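Long-range contacts in microbial serine proteinases; subtilisin (Bacillus subtilis, PDB 2GKO), which cleaves peptide bonds as a cold-adapted, calcium-loaded serine protease of the subtilisin family: residues Ile10-Asn18 against Ser301-Gln309; Ala166-Ile176 against Asp204-Arg212. All coordinates share one frame; numbering follows the deposited sequence.

Contact 1: residues Ile10-Asn18 against Ser301-Gln309; sequences IKAIYNNSN and SGFGFAKVQ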
ATOM      1  N   ILE A  10       5.273  -4.331  11.056  1.00 11.58           N
ATOM      2  CA  ILE A  10       4.458  -3.437  11.870  1.00 12.16           C
ATOM      3  C   ILE A  10       5.351  -2.813  12.944  1.00 12.53           C
ATOM      4  O   ILE A  10       5.364  -1.609  13.109  1.00 12.43           O
ATOM      5  CB  ILE A  10       3.245  -4.170  12.479  1.00 12.15           C
ATOM      6  CG1 ILE A  10       2.305  -4.693  11.368  1.00 13.45           C
ATOM      7  CG2 ILE A  10       2.480  -3.278  13.417  1.00 12.95           C
ATOM      8  CD1 ILE A  10       1.880  -3.673  10.332  1.00 12.90           C
ATOM      9  N   LYS A  11       6.103  -3.647  13.651  1.00 12.93           N
ATOM     10  CA  LYS A  11       7.048  -3.162  14.650  1.00 13.54           C
ATOM     11  C   LYS A  11       8.057  -2.236  14.005  1.00 13.69           C
ATOM     12  O   LYS A  11       8.405  -1.204  14.555  1.00 14.87           O
ATOM     13  CB  LYS A  11       7.753  -4.313  15.360  1.00 13.08           C
ATOM     14  CG  LYS A  11       6.854  -5.153  16.237  1.00 14.48           C
ATOM     15  CD  LYS A  11       7.706  -6.098  17.114  1.00 16.90           C
ATOM     16  CE  LYS A  11       6.899  -6.835  18.164  1.00 17.41           C
ATOM     17  NZ  LYS A  11       6.252  -8.060  17.644  1.00 19.39           N
ATOM     18  N   ALA A  12       8.530  -2.582  12.804  1.00 13.41           N
ATOM     19  CA  ALA A  12       9.499  -1.730  12.114  1.00 13.31           C
ATOM     20  C   ALA A  12       8.960  -0.363  11.752  1.00 13.67           C
ATOM     21  O   ALA A  12       9.585   0.658  12.017  1.00 14.42           O
ATOM     22  CB  ALA A  12      10.042  -2.425  10.894  1.00 12.68           C
ATOM     23  N   ILE A  13       7.778  -0.306  11.148  1.00 13.42           N
ATOM     24  CA  ILE A  13       7.236   0.977  10.777  1.00 13.40           C
ATOM     25  C   ILE A  13       6.777   1.795  12.020  1.00 13.35           C
ATOM     26  O   ILE A  13       6.785   3.014  11.967  1.00 14.60           O
ATOM     27  CB  ILE A  13       6.131   0.841   9.659  1.00 13.62           C
ATOM     28  CG1 ILE A  13       5.901   2.167   8.954  1.00 13.62           C
ATOM     29  CG2 ILE A  13       4.824   0.294  10.187  1.00 13.70           C
ATOM     30  CD1 ILE A  13       5.174   2.006   7.596  1.00 14.17           C
ATOM     31  N   TYR A  14       6.415   1.116  13.104  1.00 14.02           N
ATOM     32  CA  TYR A  14       6.054   1.776  14.368  1.00 14.18           C
ATOM     33  C   TYR A  14       7.311   2.149  15.151  1.00 15.67           C
ATOM     34  O   TYR A  14       7.244   2.980  16.073  1.00 15.68           O
ATOM     35  CB  TYR A  14       5.152   0.881  15.241  1.00 14.68           C
ATOM     36  CG  TYR A  14       3.705   1.234  15.046  1.00 14.72           C
ATOM     37  CD1 TYR A  14       3.026   2.014  15.970  1.00 14.29           C
ATOM     38  CD2 TYR A  14       3.040   0.868  13.882  1.00 14.45           C
ATOM     39  CE1 TYR A  14       1.694   2.389  15.755  1.00 12.87           C
ATOM     40  CE2 TYR A  14       1.726   1.239  13.658  1.00 14.22           C
ATOM     41  CZ  TYR A  14       1.052   1.994  14.599  1.00 14.20           C
ATOM     42  OH  TYR A  14      -0.246   2.360  14.371  1.00 12.60           O
ATOM     43  N   ASN A  15       8.435   1.545  14.775  1.00 16.30           N
ATOM     44  CA  ASN A  15       9.732   1.769  15.446  1.00 17.03           C
ATOM     45  C   ASN A  15       9.639   1.443  16.936  1.00 17.29           C
ATOM     46  O   ASN A  15       9.984   2.252  17.791  1.00 18.04           O
ATOM     47  CB  ASN A  15      10.212   3.194  15.183  1.00 16.62           C
ATOM     48  CG  ASN A  15      11.736   3.369  15.363  1.00 16.50           C
ATOM     49  OD1 ASN A  15      12.248   4.449  15.115  1.00 21.26           O
ATOM     50  ND2 ASN A  15      12.435   2.318  15.790  1.00 17.72           N
ATOM     51  N   ASN A  16       9.179   0.237  17.233  1.00 17.82           N
ATOM     52  CA  ASN A  16       9.074  -0.248  18.601  1.00 18.55           C
ATOM     53  C   ASN A  16       9.168  -1.764  18.629  1.00 19.68           C
ATOM     54  O   ASN A  16       8.273  -2.459  18.143  1.00 20.25           O
ATOM     55  CB  ASN A  16       7.752   0.229  19.216  1.00 18.69           C
ATOM     56  CG  ASN A  16       7.594  -0.167  20.668  1.00 19.07           C
ATOM     57  OD1 ASN A  16       8.325  -1.000  21.190  1.00 22.11           O
ATOM     58  ND2 ASN A  16       6.609   0.434  21.329  1.00 23.14           N
ATOM     59  N   SER A  17      10.232  -2.275  19.243  1.00 19.47           N
ATOM     60  CA  SER A  17      10.532  -3.704  19.224  1.00 20.14           C
ATOM     61  C   SER A  17       9.588  -4.520  20.065  1.00 19.11           C
ATOM     62  O   SER A  17       9.548  -5.741  19.928  1.00 19.57           O
ATOM     63  CB  SER A  17      11.960  -3.940  19.738  1.00 20.66           C
ATOM     64  OG  SER A  17      12.878  -3.177  18.983  1.00 23.46           O
ATOM     65  N   ASN A  18       8.847  -3.856  20.954  1.00 19.62           N
ATOM     66  CA  ASN A  18       7.959  -4.531  21.906  1.00 19.72           C
ATOM     67  C   ASN A  18       6.499  -4.128  21.748  1.00 18.96           C
ATOM     68  O   ASN A  18       5.696  -4.356  22.640  1.00 19.64           O
ATOM     69  CB  ASN A  18       8.411  -4.240  23.342  1.00 19.58           C
ATOM     70  CG  ASN A  18       9.774  -4.793  23.630  1.00 21.04           C
ATOM     71  OD1 ASN A  18      10.706  -4.051  23.911  1.00 23.45           O
ATOM     72  ND2 ASN A  18       9.903  -6.104  23.548  1.00 21.77           N
ATOM     73  N   SER A 301      15.378   2.627  -2.954  1.00 12.47           N
ATOM     74  CA  SER A 301      14.582   2.928  -1.777  1.00 12.23           C
ATOM     75  C   SER A 301      13.886   4.289  -1.815  1.00 12.77           C
ATOM     76  O   SER A 301      13.178   4.622  -0.876  1.00 11.91           O
ATOM     77  CB  SER A 301      15.461   2.825  -0.537  1.00 12.56           C
ATOM     78  OG  SER A 301      16.513   3.782  -0.578  1.00 12.76           O
ATOM     79  N   GLY A 302      14.043   5.043  -2.903  1.00 12.51           N
ATOM     80  CA  GLY A 302      13.557   6.404  -2.968  1.00 13.26           C
ATOM     81  C   GLY A 302      14.134   7.231  -1.819  1.00 13.72           C
ATOM     82  O   GLY A 302      15.327   7.128  -1.509  1.00 12.94           O
ATOM     83  N   PHE A 303      13.277   8.009  -1.160  1.00 13.88           N
ATOM     84  CA  PHE A 303      13.721   8.980  -0.141  1.00 14.31           C
ATOM     85  C   PHE A 303      14.114   8.313   1.166  1.00 15.00           C
ATOM     86  O   PHE A 303      14.885   8.874   1.960  1.00 15.48           O
ATOM     87  CB  PHE A 303      12.625  10.002   0.152  1.00 14.57           C
ATOM     88  CG  PHE A 303      12.215  10.879  -1.012  1.00 13.09           C
ATOM     89  CD1 PHE A 303      12.694  10.699  -2.319  1.00 13.95           C
ATOM     90  CD2 PHE A 303      11.334  11.930  -0.772  1.00 15.03           C
ATOM     91  CE1 PHE A 303      12.274  11.496  -3.346  1.00 15.18           C
ATOM     92  CE2 PHE A 303      10.915  12.731  -1.784  1.00 14.22           C
ATOM     93  CZ  PHE A 303      11.383  12.539  -3.079  1.00 15.73           C
ATOM     94  N   GLY A 304      13.572   7.118   1.406  1.00 13.57           N
ATOM     95  CA  GLY A 304      13.802   6.365   2.622  1.00 13.45           C
ATOM     96  C   GLY A 304      12.576   5.643   3.142  1.00 13.28           C
ATOM     97  O   GLY A 304      11.658   5.328   2.387  1.00 13.19           O
ATOM     98  N   PHE A 305      12.560   5.414   4.449  1.00 13.25           N
ATOM     99  CA  PHE A 305      11.573   4.581   5.119  1.00 13.36           C
ATOM    100  C   PHE A 305      10.750   5.471   6.067  1.00 14.20           C
ATOM    101  O   PHE A 305      11.195   5.782   7.186  1.00 15.36           O
ATOM    102  CB  PHE A 305      12.331   3.486   5.892  1.00 13.04           C
ATOM    103  CG  PHE A 305      11.462   2.515   6.681  1.00 12.39           C
ATOM    104  CD1 PHE A 305      12.050   1.581   7.522  1.00 12.05           C
ATOM    105  CD2 PHE A 305      10.079   2.509   6.574  1.00 13.44           C
ATOM    106  CE1 PHE A 305      11.298   0.686   8.246  1.00 12.51           C
ATOM    107  CE2 PHE A 305       9.327   1.606   7.307  1.00 12.53           C
ATOM    108  CZ  PHE A 305       9.913   0.702   8.120  1.00 13.72           C
ATOM    109  N   ALA A 306       9.572   5.904   5.606  1.00 14.69           N
ATOM    110  CA  ALA A 306       8.668   6.681   6.461  1.00 14.13           C
ATOM    111  C   ALA A 306       8.143   5.800   7.583  1.00 14.79           C
ATOM    112  O   ALA A 306       7.672   4.684   7.357  1.00 13.70           O
ATOM    113  CB  ALA A 306       7.544   7.276   5.667  1.00 13.70           C
ATOM    114  N   LYS A 307       8.231   6.316   8.814  1.00 14.43           N
ATOM    115  CA  LYS A 307       7.803   5.635  10.010  1.00 14.55           C
ATOM    116  C   LYS A 307       6.811   6.484  10.826  1.00 14.64           C
ATOM    117  O   LYS A 307       6.584   7.656  10.543  1.00 15.29           O
ATOM    118  CB  LYS A 307       9.027   5.335  10.881  1.00 14.67           C
ATOM    119  CG  LYS A 307      10.044   4.374  10.272  1.00 14.26           C
ATOM    120  CD  LYS A 307      11.127   4.030  11.274  1.00 15.96           C
ATOM    121  CE  LYS A 307      12.405   3.515  10.623  1.00 16.02           C
ATOM    122  NZ  LYS A 307      13.444   3.187  11.668  1.00 16.56           N
ATOM    123  N   VAL A 308       6.254   5.847  11.841  1.00 16.37           N
ATOM    124  CA  VAL A 308       5.396   6.499  12.822  1.00 16.94           C
ATOM    125  C   VAL A 308       6.210   7.470  13.681  1.00 19.40           C
ATOM    126  O   VAL A 308       5.735   8.552  14.008  1.00 20.54           O
ATOM    127  CB  VAL A 308       4.747   5.437  13.716  1.00 16.71           C
ATOM    128  CG1 VAL A 308       4.011   6.058  14.920  1.00 17.53           C
ATOM    129  CG2 VAL A 308       3.778   4.585  12.894  1.00 16.12           C
ATOM    130  N   GLN A 309       7.414   7.063  14.053  1.00 20.77           N
ATOM    131  CA  GLN A 309       8.232   7.823  15.020  1.00 23.24           C
ATOM    132  C   GLN A 309       9.721   7.596  14.750  1.00 23.85           C
ATOM    133  O   GLN A 309      10.109   6.563  14.191  1.00 24.17           O
ATOM    134  CB  GLN A 309       7.844   7.449  16.477  1.00 23.55           C
ATOM    135  CG  GLN A 309       8.658   6.293  17.110  1.00 25.57           C
ATOM    136  CD  GLN A 309       8.061   5.698  18.407  1.00 27.55           C
ATOM    137  OE1 GLN A 309       8.446   4.583  18.821  1.00 27.52           O
ATOM    138  NE2 GLN A 309       7.171   6.435  19.056  1.00 25.29           N
TER
HETATM  139  O   HOH W   1      12.165   0.956  12.659  1.00 16.86           O

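Contact 2: residues Ala166-Ile176 against Asp204-Arg212; sequences AGNSGPKPGSI and DFSSRGHKR. With PMS (phenylmethanesulfonic acid), chain G.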
ATOM      1  N   ALA A 166       6.030  -0.887  -6.001  1.00  8.56           N
ATOM      2  CA  ALA A 166       7.035  -0.520  -7.009  1.00  8.93           C
ATOM      3  C   ALA A 166       7.144  -1.586  -8.101  1.00  8.94           C
ATOM      4  O   ALA A 166       7.399  -1.251  -9.245  1.00  9.66           O
ATOM      5  CB  ALA A 166       8.403  -0.270  -6.363  1.00  9.46           C
ATOM      6  N   GLY A 167       6.898  -2.844  -7.726  1.00  9.33           N
ATOM      7  CA  GLY A 167       7.077  -3.991  -8.590  1.00  8.86           C
ATOM      8  C   GLY A 167       8.108  -4.956  -8.031  1.00  9.11           C
ATOM      9  O   GLY A 167       8.916  -4.640  -7.161  1.00  8.74           O
ATOM     10  N   ASN A 168       8.066  -6.171  -8.556  1.00  8.49           N
ATOM     11  CA  ASN A 168       8.926  -7.257  -8.087  1.00  8.57           C
ATOM     12  C   ASN A 168       9.929  -7.700  -9.160  1.00  9.22           C
ATOM     13  O   ASN A 168      10.268  -8.874  -9.218  1.00 10.10           O
ATOM     14  CB  ASN A 168       8.078  -8.455  -7.686  1.00  8.24           C
ATOM     15  CG  ASN A 168       7.165  -8.183  -6.516  1.00  7.65           C
ATOM     16  OD1 ASN A 168       7.326  -7.205  -5.797  1.00  9.93           O
ATOM     17  ND2 ASN A 168       6.225  -9.082  -6.299  1.00  9.45           N
ATOM     18  N   SER A 169      10.430  -6.770  -9.969  1.00  9.29           N
ATOM     19  CA  SER A 169      11.264  -7.088 -11.130  1.00 10.92           C
ATOM     20  C   SER A 169      12.707  -6.603 -10.934  1.00 11.78           C
ATOM     21  O   SER A 169      13.476  -6.519 -11.890  1.00 12.08           O
ATOM     22  CB  SER A 169      10.675  -6.436 -12.376  1.00 11.67           C
ATOM     23  OG  SER A 169       9.409  -6.967 -12.660  1.00 14.33           O
ATOM     24  N   GLY A 170      13.069  -6.322  -9.694  1.00 11.41           N
ATOM     25  CA  GLY A 170      14.419  -5.924  -9.362  1.00 11.27           C
ATOM     26  C   GLY A 170      15.431  -7.062  -9.394  1.00 11.20           C
ATOM     27  O   GLY A 170      15.073  -8.228  -9.590  1.00 11.05           O
ATOM     28  N   PRO A 171      16.696  -6.762  -9.115  1.00 11.57           N
ATOM     29  CA  PRO A 171      17.167  -5.465  -8.644  1.00 11.96           C
ATOM     30  C   PRO A 171      17.617  -4.473  -9.717  1.00 12.59           C
ATOM     31  O   PRO A 171      18.056  -3.373  -9.368  1.00 13.04           O
ATOM     32  CB  PRO A 171      18.388  -5.865  -7.798  1.00 11.19           C
ATOM     33  CG  PRO A 171      18.953  -7.014  -8.525  1.00 12.07           C
ATOM     34  CD  PRO A 171      17.773  -7.750  -9.087  1.00 11.61           C
ATOM     35  N   LYS A 172      17.544  -4.828 -10.990  1.00 13.35           N
ATOM     36  CA  LYS A 172      18.185  -3.981 -11.982  1.00 14.85           C
ATOM     37  C   LYS A 172      17.551  -2.605 -12.083  1.00 14.40           C
ATOM     38  O   LYS A 172      16.347  -2.473 -11.945  1.00 14.32           O
ATOM     39  CB  LYS A 172      18.218  -4.662 -13.330  1.00 15.70           C
ATOM     40  CG  LYS A 172      19.141  -5.879 -13.345  1.00 19.93           C
ATOM     41  CD  LYS A 172      19.187  -6.519 -14.741  1.00 23.92           C
ATOM     42  CE  LYS A 172      20.142  -5.738 -15.680  1.00 26.84           C
ATOM     43  NZ  LYS A 172      20.473  -6.482 -16.950  1.00 28.80           N
ATOM     44  N   PRO A 173      18.367  -1.579 -12.329  1.00 14.59           N
ATOM     45  CA  PRO A 173      17.839  -0.235 -12.556  1.00 13.62           C
ATOM     46  C   PRO A 173      16.782  -0.171 -13.643  1.00 13.60           C
ATOM     47  O   PRO A 173      16.839  -0.886 -14.665  1.00 14.00           O
ATOM     48  CB  PRO A 173      19.086   0.555 -12.973  1.00 13.41           C
ATOM     49  CG  PRO A 173      20.217  -0.134 -12.302  1.00 13.97           C
ATOM     50  CD  PRO A 173      19.841  -1.597 -12.378  1.00 14.27           C
ATOM     51  N   GLY A 174      15.787   0.683 -13.422  1.00 13.43           N
ATOM     52  CA  GLY A 174      14.759   0.920 -14.410  1.00 12.78           C
ATOM     53  C   GLY A 174      13.672  -0.143 -14.490  1.00 13.06           C
ATOM     54  O   GLY A 174      12.907  -0.190 -15.453  1.00 14.43           O
ATOM     55  N   SER A 175      13.595  -1.003 -13.479  1.00 12.88           N
ATOM     56  CA  SER A 175      12.627  -2.098 -13.459  1.00 12.54           C
ATOM     57  C   SER A 175      11.263  -1.740 -12.855  1.00 12.54           C
ATOM     58  O   SER A 175      10.328  -2.553 -12.882  1.00 12.42           O
ATOM     59  CB  SER A 175      13.230  -3.309 -12.733  1.00 12.75           C
ATOM     60  OG  SER A 175      13.789  -2.987 -11.465  1.00 11.88           O
ATOM     61  N   ILE A 176      11.133  -0.526 -12.315  1.00 11.28           N
ATOM     62  CA  ILE A 176       9.873  -0.046 -11.792  1.00 11.46           C
ATOM     63  C   ILE A 176       8.758  -0.165 -12.822  1.00 11.80           C
ATOM     64  O   ILE A 176       8.956   0.103 -14.012  1.00 12.15           O
ATOM     65  CB  ILE A 176      10.029   1.410 -11.258  1.00 10.79           C
ATOM     66  CG1 ILE A 176       8.780   1.834 -10.483  1.00 10.69           C
ATOM     67  CG2 ILE A 176      10.288   2.387 -12.385  1.00 12.00           C
ATOM     68  CD1 ILE A 176       8.861   3.233  -9.905  1.00 12.03           C
ATOM     69  N   ASP A 204      16.306  -7.604  -2.820  1.00 10.16           N
ATOM     70  CA  ASP A 204      16.793  -7.706  -4.195  1.00 10.87           C
ATOM     71  C   ASP A 204      15.648  -7.720  -5.217  1.00  9.77           C
ATOM     72  O   ASP A 204      15.789  -7.162  -6.282  1.00 10.75           O
ATOM     73  CB  ASP A 204      17.629  -8.973  -4.412  1.00 10.88           C
ATOM     74  CG  ASP A 204      18.919  -8.990  -3.633  1.00 14.35           C
ATOM     75  OD1 ASP A 204      19.285  -7.978  -2.981  1.00 12.91           O
ATOM     76  OD2 ASP A 204      19.633 -10.013  -3.647  1.00 16.35           O
ATOM     77  N   PHE A 205      14.510  -8.339  -4.890  1.00  9.70           N
ATOM     78  CA  PHE A 205      13.397  -8.413  -5.852  1.00  9.89           C
ATOM     79  C   PHE A 205      12.705  -7.092  -6.141  1.00  9.69           C
ATOM     80  O   PHE A 205      11.999  -6.959  -7.130  1.00  9.21           O
ATOM     81  CB  PHE A 205      12.355  -9.470  -5.444  1.00  9.96           C
ATOM     82  CG  PHE A 205      11.544  -9.109  -4.229  1.00  9.13           C
ATOM     83  CD1 PHE A 205      10.520  -8.169  -4.327  1.00  9.27           C
ATOM     84  CD2 PHE A 205      11.790  -9.695  -3.004  1.00 10.53           C
ATOM     85  CE1 PHE A 205       9.770  -7.804  -3.207  1.00 10.75           C
ATOM     86  CE2 PHE A 205      11.026  -9.349  -1.873  1.00 10.58           C
ATOM     87  CZ  PHE A 205      10.026  -8.395  -1.985  1.00 10.12           C
ATOM     88  N   SER A 206      12.873  -6.119  -5.263  1.00  9.43           N
ATOM     89  CA  SER A 206      12.108  -4.895  -5.369  1.00  9.94           C
ATOM     90  C   SER A 206      12.529  -4.095  -6.617  1.00  9.62           C
ATOM     91  O   SER A 206      13.717  -3.914  -6.864  1.00  9.73           O
ATOM     92  CB  SER A 206      12.333  -4.084  -4.080  1.00  9.59           C
ATOM     93  OG  SER A 206      11.468  -2.980  -3.990  1.00 10.16           O
ATOM     94  N   SER A 207      11.559  -3.639  -7.407  1.00  9.71           N
ATOM     95  CA  SER A 207      11.851  -2.911  -8.637  1.00  9.79           C
ATOM     96  C   SER A 207      12.526  -1.586  -8.318  1.00 10.53           C
ATOM     97  O   SER A 207      12.109  -0.855  -7.406  1.00 10.71           O
ATOM     98  CB  SER A 207      10.578  -2.661  -9.428  1.00  9.59           C
ATOM     99  OG  SER A 207      10.096  -3.870 -10.014  1.00 10.84           O
ATOM    100  N   ARG A 208      13.557  -1.287  -9.092  1.00 10.57           N
ATOM    101  CA  ARG A 208      14.327  -0.042  -8.964  1.00 10.99           C
ATOM    102  C   ARG A 208      13.857   1.030  -9.916  1.00 11.55           C
ATOM    103  O   ARG A 208      13.397   0.771 -11.028  1.00 10.78           O
ATOM    104  CB  ARG A 208      15.820  -0.311  -9.228  1.00 11.23           C
ATOM    105  CG  ARG A 208      16.622  -0.655  -8.022  1.00 11.11           C
ATOM    106  CD  ARG A 208      16.169  -1.916  -7.279  1.00 10.35           C
ATOM    107  NE  ARG A 208      17.085  -2.198  -6.173  1.00 11.07           N
ATOM    108  CZ  ARG A 208      16.946  -3.154  -5.265  1.00 11.02           C
ATOM    109  NH1 ARG A 208      15.926  -3.986  -5.289  1.00 11.18           N
ATOM    110  NH2 ARG A 208      17.859  -3.292  -4.317  1.00 11.29           N
ATOM    111  N   GLY A 209      13.991   2.287  -9.495  1.00 11.31           N
ATOM    112  CA  GLY A 209      13.716   3.392 -10.374  1.00 11.42           C
ATOM    113  C   GLY A 209      14.852   3.601 -11.378  1.00 12.22           C
ATOM    114  O   GLY A 209      15.794   2.789 -11.460  1.00 11.96           O
ATOM    115  N   HIS A 210      14.766   4.714 -12.091  1.00 12.48           N
ATOM    116  CA  HIS A 210      15.682   5.062 -13.176  1.00 12.84           C
ATOM    117  C   HIS A 210      16.793   5.976 -12.705  1.00 13.44           C
ATOM    118  O   HIS A 210      16.554   6.906 -11.927  1.00 13.03           O
ATOM    119  CB  HIS A 210      14.901   5.705 -14.330  1.00 12.54           C
ATOM    120  CG  HIS A 210      13.934   4.770 -14.986  1.00 13.66           C
ATOM    121  ND1 HIS A 210      14.290   3.956 -16.040  1.00 14.60           N
ATOM    122  CD2 HIS A 210      12.645   4.469 -14.699  1.00 14.28           C
ATOM    123  CE1 HIS A 210      13.259   3.203 -16.374  1.00 16.05           C
ATOM    124  NE2 HIS A 210      12.251   3.487 -15.570  1.00 15.30           N
ATOM    125  N   LYS A 211      18.012   5.727 -13.173  1.00 12.94           N
ATOM    126  CA  LYS A 211      19.167   6.487 -12.670  1.00 13.33           C
ATOM    127  C   LYS A 211      19.098   7.981 -13.025  1.00 14.08           C
ATOM    128  O   LYS A 211      19.523   8.817 -12.232  1.00 14.12           O
ATOM    129  CB  LYS A 211      20.478   5.937 -13.215  1.00 13.31           C
ATOM    130  CG  LYS A 211      20.803   4.518 -12.875  1.00 12.95           C
ATOM    131  CD  LYS A 211      22.252   4.181 -13.164  1.00 10.76           C
ATOM    132  CE  LYS A 211      22.503   2.707 -12.914  1.00 11.31           C
ATOM    133  NZ  LYS A 211      23.880   2.254 -13.225  1.00 10.14           N
ATOM    134  N   ARG A 212      18.567   8.314 -14.192  1.00 14.86           N
ATOM    135  CA  ARG A 212      18.688   9.702 -14.658  1.00 15.51           C
ATOM    136  C   ARG A 212      17.805  10.694 -13.896  1.00 15.69           C
ATOM    137  O   ARG A 212      18.016  11.900 -14.016  1.00 16.82           O
ATOM    138  CB  ARG A 212      18.455   9.834 -16.174  1.00 15.94           C
ATOM    139  CG  ARG A 212      17.104   9.490 -16.665  1.00 18.21           C
ATOM    140  CD  ARG A 212      17.019   9.539 -18.169  1.00 20.55           C
ATOM    141  NE  ARG A 212      17.699   8.402 -18.793  1.00 20.80           N
ATOM    142  CZ  ARG A 212      17.977   8.326 -20.087  1.00 20.70           C
ATOM    143  NH1 ARG A 212      18.577   7.257 -20.577  1.00 19.64           N
ATOM    144  NH2 ARG A 212      17.658   9.314 -20.903  1.00 22.26           N
TER
HETATM  145  C   PMS G 601       1.889  -8.637  -6.341  1.00 23.35           C
HETATM  146  S   PMS G 601       2.705  -7.264  -5.822  1.00 22.24           S
HETATM  147  C1  PMS G 601       1.802  -9.733  -5.287  1.00 27.00           C
HETATM  148  C2  PMS G 601       2.779 -10.724  -5.204  1.00 29.18           C
HETATM  149  C3  PMS G 601       2.683 -11.742  -4.250  1.00 30.57           C
HETATM  150  C4  PMS G 601       1.580 -11.786  -3.409  1.00 30.81           C
HETATM  151  C5  PMS G 601       0.579 -10.827  -3.506  1.00 29.19           C
HETATM  152  C6  PMS G 601       0.693  -9.810  -4.451  1.00 28.95           C
HETATM  153  O2S PMS G 601       2.857  -6.403  -6.975  1.00 23.45           O
HETATM  154  O1S PMS G 601       3.908  -7.743  -5.148  1.00 17.47           O
HETATM  155  O   HOH W   2       8.117  -3.790 -11.865  1.00 24.26           O
HETATM  156  O   HOH W   3       9.834   2.054 -15.729  1.00 15.70           O

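Contact 1: residues Ile10-Asn18 against Ser301-Gln309
A Schellman motif closes the helix 8-14 of this subtilisin, and the C-terminal tail of the chain docks on that helix end. N15, with positive phi, is the C' residue: N16 N bonds to K11 O, and N15 N more weakly to A12 O. Beside this cap the tail pairs with the helix end: V308 N donates to I13 O at 2.9 Å, almost straight at 175°. In this register I13 faces K307 and Y14 faces V308. On the tail, V308 holds CG1 anti to its own N (chi1 171°), which turns the other branch, CG2, to the Y14 ring. V308 CG2 sits 3.8 Å from the Y14 ring centroid and 5° off the normal, a CH-pi contact over the middle of one face. At the far end of that ring Y14 OH is hydrogen-bonded to V92 O and S23 N, so the phenol is fixed both by its hydroxyl and by its packing. Deeper in, I13 leans on F305: I13 CG1 lies 3.8 Å from F305 CE2, the two side chains crossing at a slant, while A12 CB reaches CZ of the same ring at 4.2 Å. Within the tail, K307 CG stands over the centre of one face of F305. Helix 248-265 supports the tail from outside the pair, L258 touching both A306 and V308, and R281 of helix 271-283 bonds to K307 O. The K307 chain runs on extended past A12 O, which K307 CD approaches to 3.8 Å, and places its ammonium beside a bridging water. That water donates to A12 O at 2.7 Å and accepts from K307 NZ at 2.8 Å.

Contact 2: residues Ala166-Ile176 against Asp204-Arg212
One face of the R208 guanidinium carries P171 CB, 3.9 Å above its centre, with S206 N in plane at the edge; the H210 ring has G174 CA over one face, a CH-pi contact, and a water at its rim. Both belong to a loop-loop interface of the subtilase fold beside the active site, between the loops after strands 161-165 and 199-202. R208, bent at chi2 (60°), packs against the cis-proline P171; its NH1 donates to S206 O, which lies close to the guanidinium plane, and A203 O is a second partner of NH1. The N168 amide stands 81° from the F205 ring beside it; its OD1 accepts from T248 OG1, while N168 ND2 donates to O1S of the bound phenylmethanesulfonic acid at 2.9 Å, consistent with the oxyanion-hole asparagine of subtilisins. Backbone bonds tie the loops at S207 N to G167 O, G170 N to F205 O, G174 N to G209 O and I176 N to R208 O. Two serine hydroxyls add to these bonds: S207 OG accepts from S169 N at 2.9 Å, and S175 OG (chi1 50°) gives its proton to K172 O at 2.7 Å while accepting from R208 N at 2.9 Å.

How the contacts relate
Both contacts are partly buried and neither pairs regular strands, yet their chemistry differs. Contact 1 fastens the C-terminal tail to an N-terminal helix with one direct backbone bond, backed by apolar packing and a water bridge. Contact 2 joins two loops that are much closer in sequence, buries more surface (737 against 451 Å²), and relies on many backbone and serine hydrogen bonds. Its N168 end reaches the bound phenylmethanesulfonic acid, whereas its H210 end is exposed. Contact 2 falls within the span of chain between the two segments of contact 1; the centres are about 21 Å apart and the nearest atoms about 6 Å, so the two do not touch. Helix 248-265 borders both.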